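Local structure of dihydrodipicolinate synthase (Methanocaldococcus jannaschii DSM 2661, 2YXG) at residues Glu83-Glu86 / Leu87-Ala91; Pro165-Ser168 / Gln169-Glu172. The protein probably catalyses the condensation of pyruvate with (S)-aspartate-beta-semialdehyde to 4-hydroxy-tetrahydrodipicolinate, a step of lysine biosynthesis, as a homotetrameric Schiff-base lyase. All coordinates share one frame; numbering follows the deposited sequence.

Contact 1: Glu83-Glu86 / Leu87-Ala91; sequences EAIE and LSVFA
Ser88 grips the carbonyl oxygen of Ala84 twice, one helical turn back. Its hydroxyl donates from OG to Ala84 O over 2.6 Å, standing 38° out of the carbonyl plane, while Ser88 N donates to the same Ala84 O over 3.0 Å from the opposite face. The hydroxyl can fold back in this way because OG stands anti to the carbonyl carbon of its own residue (chi1 -59°), beside the backbone N. Ser88 is buried, and this bond satisfies its polar end within the helix.

One position earlier, Glu83 and Leu87 run side by side in the same direction, with Glu83 CG 4.0 Å from Leu87 CD1; the methylene part of the glutamate thus rests against the leucine, and Leu87 N closes the turn on Glu83 O at 2.9 Å. On another side of the helix Val89 CG2 lies 4.3 Å from Ile85 CG2 and 3.4 Å from Ile85 O. Val89 N donates to Ile85 O at 2.8 Å.

These i to i+4 pairs belong to helix 81-94 of a TIM barrel, the connecting helix of the beta-alpha-beta unit between strands 71-75 and 98-102. Ala84 and Ser88 both pack on Val121 of helix 111-124, and Ser88 also meets Val99 of strand 98-102, which places the turn in which Ala84 O accepts two hydrogen bonds on the buried side. Leu87 leans on His55 of helix 52-66, while the Glu83 chain runs out extended, and its OE1 is hydrogen-bonded to Ser78 OG.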
ATOM      1  N   GLU A  83      28.697  -0.983  12.236  1.00 25.72           N
ATOM      2  CA  GLU A  83      28.172  -1.508  13.473  1.00 25.09           C
ATOM      3  C   GLU A  83      27.693  -2.937  13.313  1.00 23.11           C
ATOM      4  O   GLU A  83      27.802  -3.731  14.278  1.00 22.02           O
ATOM      5  CB  GLU A  83      27.077  -0.589  14.043  1.00 25.26           C
ATOM      6  CG  GLU A  83      26.389  -1.173  15.269  1.00 27.44           C
ATOM      7  CD  GLU A  83      25.293  -0.286  15.877  1.00 31.13           C
ATOM      8  OE1 GLU A  83      24.263  -0.006  15.196  1.00 34.77           O
ATOM      9  OE2 GLU A  83      25.434   0.092  17.082  1.00 38.80           O
ATOM     10  N   ALA A  84      27.161  -3.299  12.124  1.00 21.88           N
ATOM     11  CA  ALA A  84      26.693  -4.707  11.903  1.00 22.07           C
ATOM     12  C   ALA A  84      27.898  -5.687  11.987  1.00 21.97           C
ATOM     13  O   ALA A  84      27.827  -6.745  12.622  1.00 22.46           O
ATOM     14  CB  ALA A  84      25.880  -4.875  10.513  1.00 20.38           C
ATOM     15  N   ILE A  85      29.021  -5.282  11.405  1.00 22.40           N
ATOM     16  CA  ILE A  85      30.301  -6.007  11.489  1.00 23.86           C
ATOM     17  C   ILE A  85      30.768  -6.213  12.937  1.00 24.12           C
ATOM     18  O   ILE A  85      30.969  -7.322  13.408  1.00 24.17           O
ATOM     19  CB  ILE A  85      31.389  -5.249  10.677  1.00 23.20           C
ATOM     20  CG1 ILE A  85      31.106  -5.362   9.164  1.00 23.25           C
ATOM     21  CG2 ILE A  85      32.831  -5.759  11.003  1.00 23.85           C
ATOM     22  CD1 ILE A  85      31.884  -4.269   8.307  1.00 24.08           C
ATOM     23  N   GLU A  86      30.875  -5.108  13.654  1.00 25.82           N
ATOM     24  CA  GLU A  86      31.207  -5.118  15.039  1.00 26.74           C
ATOM     25  C   GLU A  86      30.332  -6.063  15.859  1.00 27.13           C
ATOM     26  O   GLU A  86      30.884  -6.891  16.603  1.00 27.95           O
ATOM     27  CB  GLU A  86      31.107  -3.704  15.555  1.00 26.77           C
ATOM     28  CG  GLU A  86      31.961  -3.450  16.744  1.00 34.78           C
ATOM     29  CD  GLU A  86      31.572  -2.142  17.461  1.00 47.51           C
ATOM     30  OE1 GLU A  86      31.353  -1.105  16.741  1.00 51.55           O
ATOM     31  OE2 GLU A  86      31.490  -2.162  18.731  1.00 50.23           O
ATOM     32  N   LEU A  87      28.996  -5.974  15.729  1.00 25.47           N
ATOM     33  CA  LEU A  87      28.095  -6.855  16.483  1.00 25.57           C
ATOM     34  C   LEU A  87      28.290  -8.328  16.118  1.00 24.08           C
ATOM     35  O   LEU A  87      28.171  -9.209  16.967  1.00 22.82           O
ATOM     36  CB  LEU A  87      26.590  -6.477  16.301  1.00 25.97           C
ATOM     37  CG  LEU A  87      26.136  -5.136  16.921  1.00 29.15           C
ATOM     38  CD1 LEU A  87      24.766  -4.684  16.417  1.00 29.71           C
ATOM     39  CD2 LEU A  87      26.116  -5.232  18.446  1.00 30.27           C
ATOM     40  N   SER A  88      28.569  -8.573  14.843  1.00 23.45           N
ATOM     41  CA  SER A  88      28.731  -9.929  14.323  1.00 23.61           C
ATOM     42  C   SER A  88      30.010 -10.568  14.847  1.00 22.99           C
ATOM     43  O   SER A  88      30.008 -11.720  15.274  1.00 21.56           O
ATOM     44  CB  SER A  88      28.752  -9.904  12.781  1.00 23.43           C
ATOM     45  OG  SER A  88      27.528  -9.347  12.269  1.00 25.84           O
ATOM     46  N   VAL A  89      31.095  -9.798  14.778  1.00 23.79           N
ATOM     47  CA  VAL A  89      32.398 -10.228  15.290  1.00 24.17           C
ATOM     48  C   VAL A  89      32.265 -10.535  16.784  1.00 24.18           C
ATOM     49  O   VAL A  89      32.765 -11.573  17.270  1.00 24.44           O
ATOM     50  CB  VAL A  89      33.477  -9.164  15.020  1.00 25.39           C
ATOM     51  CG1 VAL A  89      34.776  -9.417  15.899  1.00 25.19           C
ATOM     52  CG2 VAL A  89      33.806  -9.125  13.514  1.00 26.17           C
ATOM     53  N   PHE A  90      31.560  -9.672  17.497  1.00 23.36           N
ATOM     54  CA  PHE A  90      31.292  -9.944  18.886  1.00 23.94           C
ATOM     55  C   PHE A  90      30.485 -11.241  19.135  1.00 24.11           C
ATOM     56  O   PHE A  90      30.796 -12.011  20.040  1.00 22.82           O
ATOM     57  CB  PHE A  90      30.576  -8.807  19.583  1.00 23.42           C
ATOM     58  CG  PHE A  90      30.208  -9.169  21.007  1.00 27.97           C
ATOM     59  CD1 PHE A  90      31.161  -9.050  22.037  1.00 25.77           C
ATOM     60  CD2 PHE A  90      28.946  -9.727  21.302  1.00 29.07           C
ATOM     61  CE1 PHE A  90      30.839  -9.395  23.339  1.00 28.15           C
ATOM     62  CE2 PHE A  90      28.635 -10.111  22.591  1.00 30.58           C
ATOM     63  CZ  PHE A  90      29.576  -9.938  23.624  1.00 26.78           C
ATOM     64  N   ALA A  91      29.440 -11.476  18.345  1.00 23.89           N
ATOM     65  CA  ALA A  91      28.664 -12.689  18.511  1.00 23.36           C
ATOM     66  C   ALA A  91      29.572 -13.918  18.301  1.00 23.58           C
ATOM     67  O   ALA A  91      29.420 -14.928  18.955  1.00 23.24           O
ATOM     68  CB  ALA A  91      27.515 -12.697  17.553  1.00 22.89           C
TER

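Contact 2: Pro165-Ser168 / Gln169-Glu172; sequences PNLS and QVSE
Leu167 turns CG away from its own carbonyl carbon (chi1 -65°), and Val170 likewise sets CG2 opposite its carbonyl carbon and CG1 opposite its backbone N (chi1 160°); with these rotations the two side chains lie alongside each other and point the same way, Leu167 CD2 meeting Val170 CG2 at 4.1 Å. Both pack on Ile192 of helix 189-194, and Leu167 also touches Leu167 of the second subunit.

Across the same turn the main chain of Asn166 takes part: Gln169 N donates to Asn166 O at 2.9 Å, with the donor lying well above the carbonyl plane. The side chain of Asn166 serves the residue just before. Ser168 N donates to Asn166 OD1 over 2.9 Å, a capping bond at the turn leading into helix 168-177. Ser168 OG, lodged between its own backbone N and carbonyl carbon, donates to the same Asn166 OD1 over an equal 2.9 Å. Both donors are tilted from the amide plane and approach it from the same face, so the amide oxygen is held by two bonds. In the TIM barrel, helix 168-177 follows strand 157-162, the strand carrying Lys161, the predicted Schiff-base lysine.

Further on, Ser171 N continues the helical bonding to Leu167 O at 3.1 Å. The carboxylate of Glu172 forms a salt bridge from OE2 to Lys239 NZ of the second subunit. Phe235 and Tyr232 of that same subunit pack on Glu172 and Ser171 respectively, which sets this helix start in the subunit interface.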
ATOM      1  N   PRO A 165       4.778 -11.035   4.099  1.00 24.15           N
ATOM      2  CA  PRO A 165       3.572 -11.877   4.080  1.00 23.80           C
ATOM      3  C   PRO A 165       3.143 -12.284   2.650  1.00 24.82           C
ATOM      4  O   PRO A 165       2.203 -13.072   2.478  1.00 25.50           O
ATOM      5  CB  PRO A 165       2.529 -10.972   4.760  1.00 23.35           C
ATOM      6  CG  PRO A 165       2.877  -9.615   4.249  1.00 24.10           C
ATOM      7  CD  PRO A 165       4.434  -9.602   4.257  1.00 24.03           C
ATOM      8  N   ASN A 166       3.818 -11.768   1.630  1.00 25.36           N
ATOM      9  CA  ASN A 166       3.600 -12.251   0.265  1.00 26.51           C
ATOM     10  C   ASN A 166       4.378 -13.545   0.057  1.00 26.04           C
ATOM     11  O   ASN A 166       5.596 -13.524  -0.214  1.00 26.11           O
ATOM     12  CB  ASN A 166       3.992 -11.202  -0.781  1.00 27.65           C
ATOM     13  CG  ASN A 166       4.000 -11.758  -2.225  1.00 32.22           C
ATOM     14  OD1 ASN A 166       3.703 -12.946  -2.501  1.00 35.21           O
ATOM     15  ND2 ASN A 166       4.370 -10.893  -3.152  1.00 37.25           N
ATOM     16  N   LEU A 167       3.654 -14.668   0.138  1.00 24.96           N
ATOM     17  CA  LEU A 167       4.281 -15.979   0.192  1.00 24.58           C
ATOM     18  C   LEU A 167       4.800 -16.453  -1.114  1.00 24.61           C
ATOM     19  O   LEU A 167       5.494 -17.457  -1.185  1.00 26.01           O
ATOM     20  CB  LEU A 167       3.358 -17.028   0.789  1.00 23.06           C
ATOM     21  CG  LEU A 167       3.018 -16.773   2.268  1.00 21.85           C
ATOM     22  CD1 LEU A 167       2.322 -18.014   2.906  1.00 19.86           C
ATOM     23  CD2 LEU A 167       4.209 -16.279   3.089  1.00 15.03           C
ATOM     24  N   SER A 168       4.522 -15.749  -2.184  1.00 25.95           N
ATOM     25  CA  SER A 168       5.280 -16.149  -3.376  1.00 26.95           C
ATOM     26  C   SER A 168       6.711 -15.659  -3.334  1.00 25.53           C
ATOM     27  O   SER A 168       7.534 -16.195  -4.064  1.00 25.76           O
ATOM     28  CB  SER A 168       4.607 -15.802  -4.691  1.00 26.91           C
ATOM     29  OG  SER A 168       4.658 -14.457  -4.839  1.00 30.25           O
ATOM     30  N   GLN A 169       7.004 -14.672  -2.478  1.00 23.26           N
ATOM     31  CA  GLN A 169       8.406 -14.420  -2.194  1.00 22.10           C
ATOM     32  C   GLN A 169       9.062 -15.657  -1.548  1.00 21.06           C
ATOM     33  O   GLN A 169      10.220 -15.963  -1.839  1.00 21.52           O
ATOM     34  CB  GLN A 169       8.671 -13.151  -1.380  1.00 21.11           C
ATOM     35  CG  GLN A 169      10.162 -12.963  -1.089  1.00 20.69           C
ATOM     36  CD  GLN A 169      10.530 -11.539  -0.821  1.00 22.19           C
ATOM     37  OE1 GLN A 169      11.061 -11.202   0.257  1.00 27.90           O
ATOM     38  NE2 GLN A 169      10.293 -10.677  -1.803  1.00 19.10           N
ATOM     39  N   VAL A 170       8.320 -16.350  -0.692  1.00 20.18           N
ATOM     40  CA  VAL A 170       8.795 -17.579  -0.109  1.00 20.34           C
ATOM     41  C   VAL A 170       8.983 -18.676  -1.193  1.00 22.18           C
ATOM     42  O   VAL A 170       9.980 -19.422  -1.165  1.00 21.10           O
ATOM     43  CB  VAL A 170       7.915 -18.066   1.110  1.00 21.28           C
ATOM     44  CG1 VAL A 170       8.121 -19.575   1.396  1.00 14.46           C
ATOM     45  CG2 VAL A 170       8.166 -17.178   2.386  1.00 19.97           C
ATOM     46  N   SER A 171       8.088 -18.768  -2.184  1.00 23.01           N
ATOM     47  CA  SER A 171       8.379 -19.820  -3.125  1.00 24.49           C
ATOM     48  C   SER A 171       9.465 -19.474  -4.098  1.00 24.65           C
ATOM     49  O   SER A 171      10.132 -20.352  -4.580  1.00 24.35           O
ATOM     50  CB  SER A 171       7.162 -20.541  -3.742  1.00 25.17           C
ATOM     51  OG  SER A 171       6.102 -19.719  -3.961  1.00 27.45           O
ATOM     52  N   GLU A 172       9.677 -18.190  -4.346  1.00 26.50           N
ATOM     53  CA  GLU A 172      10.830 -17.735  -5.129  1.00 28.43           C
ATOM     54  C   GLU A 172      12.133 -18.069  -4.437  1.00 26.27           C
ATOM     55  O   GLU A 172      13.066 -18.507  -5.110  1.00 27.27           O
ATOM     56  CB  GLU A 172      10.733 -16.245  -5.476  1.00 28.43           C
ATOM     57  CG  GLU A 172       9.375 -15.967  -6.213  1.00 33.33           C
ATOM     58  CD  GLU A 172       8.849 -14.510  -6.210  1.00 35.58           C
ATOM     59  OE1 GLU A 172       9.540 -13.537  -5.753  1.00 43.12           O
ATOM     60  OE2 GLU A 172       7.689 -14.349  -6.682  1.00 45.04           O
TER

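In the fold
Contact 1 closes before contact 2 opens along the chain, and the two sit in different helices of the outer ring of one TIM barrel, helix 81-94 and the start of helix 168-177. Their centres are 29 Å apart and their nearest atoms about 19 Å, so they do not touch; each centre lies about 18 Å from that of the chain. Both helices pack outside the same parallel eight-stranded sheet, in which strands 98-102 and 129-133 separate 71-75 from 157-162. The surroundings differ: no other chain touches contact 1, whereas contact 2 borders a second subunit, in keeping with a homotetramer built as a dimer of dimers.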